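Local coordinates for COG0778: Nitroreductase (Streptococcus pneumoniae, PDB 2B67) that binds flavin mononucleotide and belongs to the nitroreductase family, probably using the flavin to pass electrons from a reduced nicotinamide cofactor to its substrates, at the interface of chains A and B. Sequence-based numbering; all coordinates share one arbitrary frame. Chains: chain A/B, COG0778: Nitroreductase.

Contact 1: the interface of chains A and B. Residues chain A 33, 37, 48-52; chain B 200-202.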
# COMPACT_ATOMS: atom_id res chain seq x y z
N ILE A 33 0.77 -10.07 11.37
CA ILE A 33 -0.26 -10.18 10.35
C ILE A 33 -1.58 -9.69 10.92
O ILE A 33 -2.34 -9.02 10.22
CB ILE A 33 -0.34 -11.60 9.72
CG1 ILE A 33 0.94 -11.91 8.92
CG2 ILE A 33 -1.60 -11.75 8.84
CD1 ILE A 33 1.00 -13.36 8.41
N THR A 37 -3.51 -6.40 9.11
CA THR A 37 -4.91 -6.40 8.58
C THR A 37 -5.88 -5.37 9.23
O THR A 37 -7.00 -5.19 8.75
CB THR A 37 -5.54 -7.80 8.62
OG1 THR A 37 -5.47 -8.33 9.93
CG2 THR A 37 -4.78 -8.70 7.73
N TRP A 48 -7.45 -10.06 0.88
CA TRP A 48 -6.06 -10.53 1.02
C TRP A 48 -5.96 -11.87 1.70
O TRP A 48 -6.84 -12.28 2.49
CB TRP A 48 -5.20 -9.51 1.81
CG TRP A 48 -5.83 -8.84 3.01
CD1 TRP A 48 -6.23 -9.45 4.19
CD2 TRP A 48 -6.05 -7.44 3.18
NE1 TRP A 48 -6.73 -8.50 5.06
CE2 TRP A 48 -6.64 -7.26 4.47
CE3 TRP A 48 -5.84 -6.32 2.37
CZ2 TRP A 48 -6.97 -6.00 4.96
CZ3 TRP A 48 -6.19 -5.07 2.86
CH2 TRP A 48 -6.75 -4.92 4.14
N LYS A 49 -4.88 -12.56 1.36
CA LYS A 49 -4.60 -13.89 1.93
C LYS A 49 -3.10 -14.00 2.12
O LYS A 49 -2.33 -13.74 1.19
CB LYS A 49 -5.10 -15.03 1.01
CG LYS A 49 -4.79 -16.41 1.63
CD LYS A 49 -4.82 -17.59 0.63
CE LYS A 49 -6.26 -17.97 0.32
NZ LYS A 49 -6.96 -18.56 1.50
N PHE A 50 -2.70 -14.32 3.34
CA PHE A 50 -1.28 -14.41 3.73
C PHE A 50 -0.84 -15.87 3.80
O PHE A 50 -1.34 -16.68 4.62
CB PHE A 50 -1.05 -13.71 5.08
CG PHE A 50 -1.34 -12.24 5.04
CD1 PHE A 50 -2.66 -11.76 5.10
CD2 PHE A 50 -0.28 -11.32 4.93
CE1 PHE A 50 -2.92 -10.38 5.03
CE2 PHE A 50 -0.52 -9.96 4.91
CZ PHE A 50 -1.83 -9.48 4.95
N VAL A 51 0.08 -16.24 2.92
CA VAL A 51 0.58 -17.60 2.93
C VAL A 51 1.97 -17.61 3.59
O VAL A 51 2.95 -17.14 3.00
CB VAL A 51 0.58 -18.22 1.51
CG1 VAL A 51 1.07 -19.65 1.58
CG2 VAL A 51 -0.85 -18.20 0.90
N VAL A 52 2.02 -18.10 4.84
CA VAL A 52 3.27 -18.16 5.59
C VAL A 52 4.08 -19.41 5.23
O VAL A 52 3.72 -20.54 5.58
CB VAL A 52 3.00 -18.05 7.11
CG1 VAL A 52 4.26 -18.13 7.89
CG2 VAL A 52 2.25 -16.75 7.42
N ILE B 200 -7.59 -15.60 7.24
CA ILE B 200 -6.84 -15.05 6.09
C ILE B 200 -5.37 -15.59 5.95
O ILE B 200 -4.62 -15.15 5.04
CB ILE B 200 -6.94 -13.47 6.03
CG1 ILE B 200 -6.58 -12.81 7.36
CG2 ILE B 200 -8.34 -12.99 5.65
CD1 ILE B 200 -5.10 -12.74 7.65
N ILE B 201 -4.97 -16.51 6.84
CA ILE B 201 -3.64 -17.13 6.85
C ILE B 201 -3.64 -18.61 6.38
O ILE B 201 -4.44 -19.44 6.86
CB ILE B 201 -2.98 -17.09 8.27
CG1 ILE B 201 -2.57 -15.68 8.70
CG2 ILE B 201 -1.72 -17.99 8.33
CD1 ILE B 201 -2.01 -15.59 10.16
N GLU B 202 -2.75 -18.95 5.45
CA GLU B 202 -2.44 -20.34 5.18
C GLU B 202 -1.00 -20.67 5.54
O GLU B 202 -0.12 -19.81 5.49
CB GLU B 202 -2.71 -20.69 3.73
CG GLU B 202 -4.08 -20.30 3.23
CD GLU B 202 -5.17 -21.26 3.62
OE1 GLU B 202 -6.32 -20.80 3.73
OE2 GLU B 202 -4.89 -22.48 3.82
O HOH W 1 -6.75 -18.35 4.52

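Contact 2: the interface of chains A and B. Residues chain A 46, 90, 93-94, 97-98; chain B 193, 195-196, 199.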
# COMPACT_ATOMS: atom_id res chain seq x y z
N GLN A 46 -11.02 -5.95 2.30
CA GLN A 46 -9.91 -6.76 2.85
C GLN A 46 -9.61 -8.01 1.99
O GLN A 46 -9.72 -9.14 2.45
CB GLN A 46 -10.15 -7.10 4.34
CG GLN A 46 -11.51 -7.66 4.69
CD GLN A 46 -11.88 -7.49 6.19
OE1 GLN A 46 -11.23 -8.04 7.07
NE2 GLN A 46 -12.94 -6.75 6.45
N ARG A 90 -15.52 -12.32 -2.24
CA ARG A 90 -14.83 -11.66 -1.12
C ARG A 90 -15.83 -10.85 -0.29
O ARG A 90 -15.81 -10.94 0.94
CB ARG A 90 -13.65 -10.80 -1.63
CG ARG A 90 -12.99 -9.84 -0.59
CD ARG A 90 -12.42 -10.54 0.68
NE ARG A 90 -11.73 -11.80 0.40
CZ ARG A 90 -10.82 -12.41 1.17
NH1 ARG A 90 -10.34 -11.87 2.31
NH2 ARG A 90 -10.34 -13.59 0.76
N LYS A 93 -18.02 -13.34 1.56
CA LYS A 93 -17.20 -13.88 2.65
C LYS A 93 -17.23 -12.98 3.89
O LYS A 93 -17.44 -13.45 4.99
CB LYS A 93 -15.75 -14.05 2.19
CG LYS A 93 -14.85 -14.83 3.19
CD LYS A 93 -13.36 -14.76 2.78
CE LYS A 93 -12.47 -15.47 3.81
NZ LYS A 93 -12.56 -16.96 3.70
N ILE A 94 -17.06 -11.68 3.71
CA ILE A 94 -17.09 -10.76 4.84
C ILE A 94 -18.48 -10.84 5.53
O ILE A 94 -18.56 -11.01 6.76
CB ILE A 94 -16.69 -9.35 4.37
CG1 ILE A 94 -15.14 -9.34 4.17
CG2 ILE A 94 -17.12 -8.29 5.37
CD1 ILE A 94 -14.72 -8.66 2.99
N VAL A 97 -18.76 -14.49 7.30
CA VAL A 97 -17.91 -14.68 8.47
C VAL A 97 -18.28 -13.66 9.57
O VAL A 97 -18.39 -14.03 10.75
CB VAL A 97 -16.40 -14.65 8.09
CG1 VAL A 97 -15.50 -14.92 9.32
CG2 VAL A 97 -16.07 -15.71 6.98
N GLY A 98 -18.52 -12.40 9.22
CA GLY A 98 -18.84 -11.40 10.23
C GLY A 98 -20.25 -11.59 10.79
O GLY A 98 -20.48 -11.50 12.01
N TYR B 193 -15.07 -3.77 10.94
CA TYR B 193 -14.89 -5.20 11.06
C TYR B 193 -13.62 -5.70 10.35
O TYR B 193 -13.29 -5.21 9.27
CB TYR B 193 -16.12 -5.91 10.51
CG TYR B 193 -15.96 -7.42 10.49
CD1 TYR B 193 -15.73 -8.10 9.27
CD2 TYR B 193 -16.01 -8.15 11.67
CE1 TYR B 193 -15.56 -9.51 9.25
CE2 TYR B 193 -15.85 -9.54 11.66
CZ TYR B 193 -15.62 -10.20 10.44
OH TYR B 193 -15.46 -11.55 10.46
N LEU B 195 -11.85 -9.62 9.42
CA LEU B 195 -11.89 -11.07 9.46
C LEU B 195 -10.98 -11.60 10.56
O LEU B 195 -9.96 -11.02 10.84
CB LEU B 195 -11.42 -11.62 8.10
CG LEU B 195 -12.40 -11.41 6.94
CD1 LEU B 195 -11.76 -11.56 5.56
CD2 LEU B 195 -13.65 -12.28 7.09
N PRO B 196 -11.34 -12.74 11.18
CA PRO B 196 -10.40 -13.33 12.11
C PRO B 196 -9.07 -13.65 11.40
O PRO B 196 -9.07 -14.13 10.28
CB PRO B 196 -11.09 -14.63 12.54
CG PRO B 196 -12.53 -14.41 12.26
CD PRO B 196 -12.58 -13.53 11.04
N GLU B 199 -8.46 -16.90 9.55
CA GLU B 199 -9.25 -17.05 8.35
C GLU B 199 -8.53 -16.53 7.08
O GLU B 199 -8.85 -16.96 5.96
CB GLU B 199 -10.58 -16.32 8.55
CG GLU B 199 -11.47 -16.27 7.35
CD GLU B 199 -12.09 -17.64 7.02
OE1 GLU B 199 -11.74 -18.21 5.95
OE2 GLU B 199 -12.91 -18.13 7.82

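Contact 3: the interface of chains A and B. Residues chain A 39-40, 136-137, 140-141; chain B 136-137, 140-141, 144.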
# COMPACT_ATOMS: atom_id res chain seq x y z
N ALA A 39 -5.24 -2.53 8.68
CA ALA A 39 -5.20 -1.65 7.49
C ALA A 39 -6.57 -1.38 6.89
O ALA A 39 -7.38 -2.31 6.80
CB ALA A 39 -4.39 -2.30 6.40
N PRO A 40 -6.80 -0.14 6.38
CA PRO A 40 -8.02 0.11 5.63
C PRO A 40 -7.92 -0.59 4.26
O PRO A 40 -6.81 -0.94 3.81
CB PRO A 40 -8.02 1.64 5.45
CG PRO A 40 -6.51 1.97 5.31
CD PRO A 40 -5.93 1.06 6.42
N GLY A 136 -0.84 -3.25 -1.67
CA GLY A 136 0.12 -2.23 -1.24
C GLY A 136 -0.19 -1.70 0.15
O GLY A 136 0.71 -1.62 1.02
N LEU A 137 -1.45 -1.34 0.38
CA LEU A 137 -1.85 -0.88 1.72
C LEU A 137 -1.44 -1.85 2.83
O LEU A 137 -0.76 -1.45 3.77
CB LEU A 137 -3.36 -0.63 1.78
CG LEU A 137 -3.91 0.54 0.96
CD1 LEU A 137 -5.43 0.43 0.94
CD2 LEU A 137 -3.45 1.87 1.59
N MSE A 140 2.56 -2.67 3.30
CA MSE A 140 3.19 -1.61 4.11
C MSE A 140 2.96 -1.77 5.64
O MSE A 140 3.91 -1.68 6.44
CB MSE A 140 2.65 -0.24 3.69
CG MSE A 140 3.27 0.95 4.46
SE MSE A 140 5.03 1.36 3.71
CE MSE A 140 6.23 0.46 4.94
N ASN A 141 1.72 -2.05 6.01
CA ASN A 141 1.35 -2.19 7.43
C ASN A 141 2.09 -3.41 8.02
O ASN A 141 2.61 -3.36 9.13
CB ASN A 141 -0.18 -2.30 7.58
CG ASN A 141 -0.71 -1.61 8.85
OD1 ASN A 141 -0.08 -0.70 9.39
ND2 ASN A 141 -1.88 -2.02 9.31
N GLY B 136 -0.59 2.22 -3.00
CA GLY B 136 -1.06 1.60 -1.76
C GLY B 136 0.02 1.63 -0.66
O GLY B 136 -0.27 1.96 0.51
N LEU B 137 1.27 1.32 -1.01
CA LEU B 137 2.33 1.31 0.01
C LEU B 137 2.48 2.68 0.67
O LEU B 137 2.56 2.79 1.90
CB LEU B 137 3.69 0.90 -0.57
CG LEU B 137 3.83 -0.52 -1.12
CD1 LEU B 137 5.16 -0.61 -1.97
CD2 LEU B 137 3.86 -1.53 0.04
N MSE B 140 -0.74 4.04 2.67
CA MSE B 140 -0.80 3.47 4.02
C MSE B 140 0.11 4.25 4.98
O MSE B 140 -0.30 4.59 6.10
CB MSE B 140 -0.39 1.99 4.02
CG MSE B 140 -0.37 1.38 5.41
SE MSE B 140 -2.19 0.87 5.93
CE MSE B 140 -2.58 1.98 7.38
N ASN B 141 1.33 4.54 4.51
CA ASN B 141 2.37 5.23 5.34
C ASN B 141 1.93 6.66 5.65
O ASN B 141 2.15 7.13 6.77
CB ASN B 141 3.77 5.19 4.67
CG ASN B 141 4.92 4.97 5.69
OD1 ASN B 141 4.71 4.43 6.75
ND2 ASN B 141 6.15 5.37 5.34
N LEU B 144 -0.93 6.63 8.34
CA LEU B 144 -0.33 6.43 9.67
C LEU B 144 0.43 7.65 10.18
O LEU B 144 0.31 8.00 11.37
CB LEU B 144 0.59 5.22 9.68
CG LEU B 144 -0.11 3.86 9.46
CD1 LEU B 144 0.91 2.75 9.17
CD2 LEU B 144 -1.01 3.50 10.65

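Contact 1: the interface of chains A and B
A:Phe50 and B:Ile200 meet where the C-terminal strand of chain B, residues 201-203, lies parallel to strand 48-53 of chain A. Backbone hydrogen bonds join strand 48-53 to the segment B:Ile200 to B:Glu202. The amide N of A:Phe50 gives its hydrogen to B:Ile200 O at 2.7 Å, nearly straight at the hydrogen (168°). The carbonyl O of A:Phe50 accepts from B:Glu202 N at 2.8 Å, and A:Val52 N in turn donates to B:Glu202 O, also at 2.8 Å.

Apolar packing lies to one side of this ladder. B:Ile200 runs beside A:Phe50, pointing the same way, and touches ring atom CD1 with its own CD1 at 3.7 Å. Its CG1 stands between the backbone N and the carbonyl carbon (chi1 51°), which carries that terminal methyl in among A:Phe50, A:Ile33 and the CG2 methyl of A:Thr37. A:Ile33 CG2 sits 3.8 Å above one face of the phenyl ring, toward its rim, and also meets B:Ile201 CG1, which brings helix 26-36 against the start of the added strand.

Charged groups pair away from the isoleucines. A:Lys49 bends near its end, bringing NZ to 3.2 Å from the carboxylate OE1 of B:Glu202, a salt bridge whose hydrogen bond is weak; a water bridges the same two atoms.

The site extends the sheet of one subunit with the tail of the other, an exchange typical of nitroreductase family dimers.

Contact 2: the interface of chains A and B
The loop leading into the short C-terminal helix of chain B, with B:Tyr193 and B:Leu195, lies against helix 87-98 of chain A and the loop residue A:Gln46. The A:Gln46 carboxamide reads two backbone groups of that segment. Its OE1 takes the N-H of B:Leu195 at 2.9 Å in a nearly straight bond (170° at the hydrogen), the donor tilted from the carboxamide plane. Its NE2 donates to B:Tyr193 O at 3.2 Å, a more bent bond that reaches the acceptor from above the carbonyl plane. Using both ends fixes the rotation of the amide. Behind it, A:Arg90 NH1 ties this loop to the helix by a bent 2.8 Å bond to A:Gln46 O, the acceptor well out of the guanidinium plane.

B:Leu195 divides its branches: CD1 lies by A:Arg90 NH1 and A:Gln46 CG, while CD2 meets A:Val97 CB at 3.8 Å, the two side chains set nearly perpendicular. A:Val97 CG1, anti to the backbone N (chi1 -177°), also touches B:Pro196 CD and the phenol oxygen of B:Tyr193. The ring of B:Tyr193 turns a face to A:Gly98, whose CA sits over the hydroxyl end, 3.4 Å from CZ.

Tip to tip, A:Lys93 NZ and B:Glu199 OE1 form a salt bridge at 2.7 Å, the lysine nitrogen approaching from above the carboxylate plane. The patch thus secures the tail segment of one subunit along a helix of its neighbour, just ahead of the C-terminal strand.

Contact 3: the interface of chains A and B
A:Met140 and B:Met140, both selenomethionine in this crystal, face each other across the two-fold axis, their CG atoms 3.8 Å apart and their side chains slanting past one another. Each reaches over the partner's helix 124-148: A:Met140 CG lies against B:Leu137 O at 3.2 Å, and B:Met140 CG meets A:Leu137 O in the same way. With CG anti to the backbone N (chi1 177° in B:Met140) and bends further along, the selenium of B:Met140 turns toward A:Ala39 and A:Pro40. There its CE methyl packs on A:Pro40 CD at 3.6 Å, and SE lies 3.9 Å from A:Ala39 CB.

One turn back, the helices come close at glycine. A:Gly136 CA and B:Gly136 CA are 4.0 Å apart, and CD2 of A:Leu137 and of B:Leu137 lies over B:Gly136 and A:Gly136 respectively, with A:Leu137 CD2 also meeting B:Met140 CB at 3.9 Å. Farther out, B:Leu144 CD1 touches the amide oxygen OD1 of A:Asn141 at 3.6 Å.

The patch is held by van der Waals packing, and it joins the long helices at the centre of the dimer. A:Pro40 and A:Leu137 also belong to the flavin pocket, so this packing may steady its wall.

Contact 1 and contact 2 are neighbours, their C-alpha centres about 12 Å apart, and both use the C-terminal stretch of chain B: its short helix 197-200 supplies B:Glu199 to contact 2 and B:Ile200 to contact 1. Contact 3 lies about 15 Å from contact 1 and about 19 Å from contact 2, on the helix 124-148 pair at the two-fold axis. With each contact's symmetry twin, the dimer has a helical core and two reciprocal C-terminal arms, each wrapped on the other subunit. Such interlocking suggests that the dimer is the working unit, as is usual in this family.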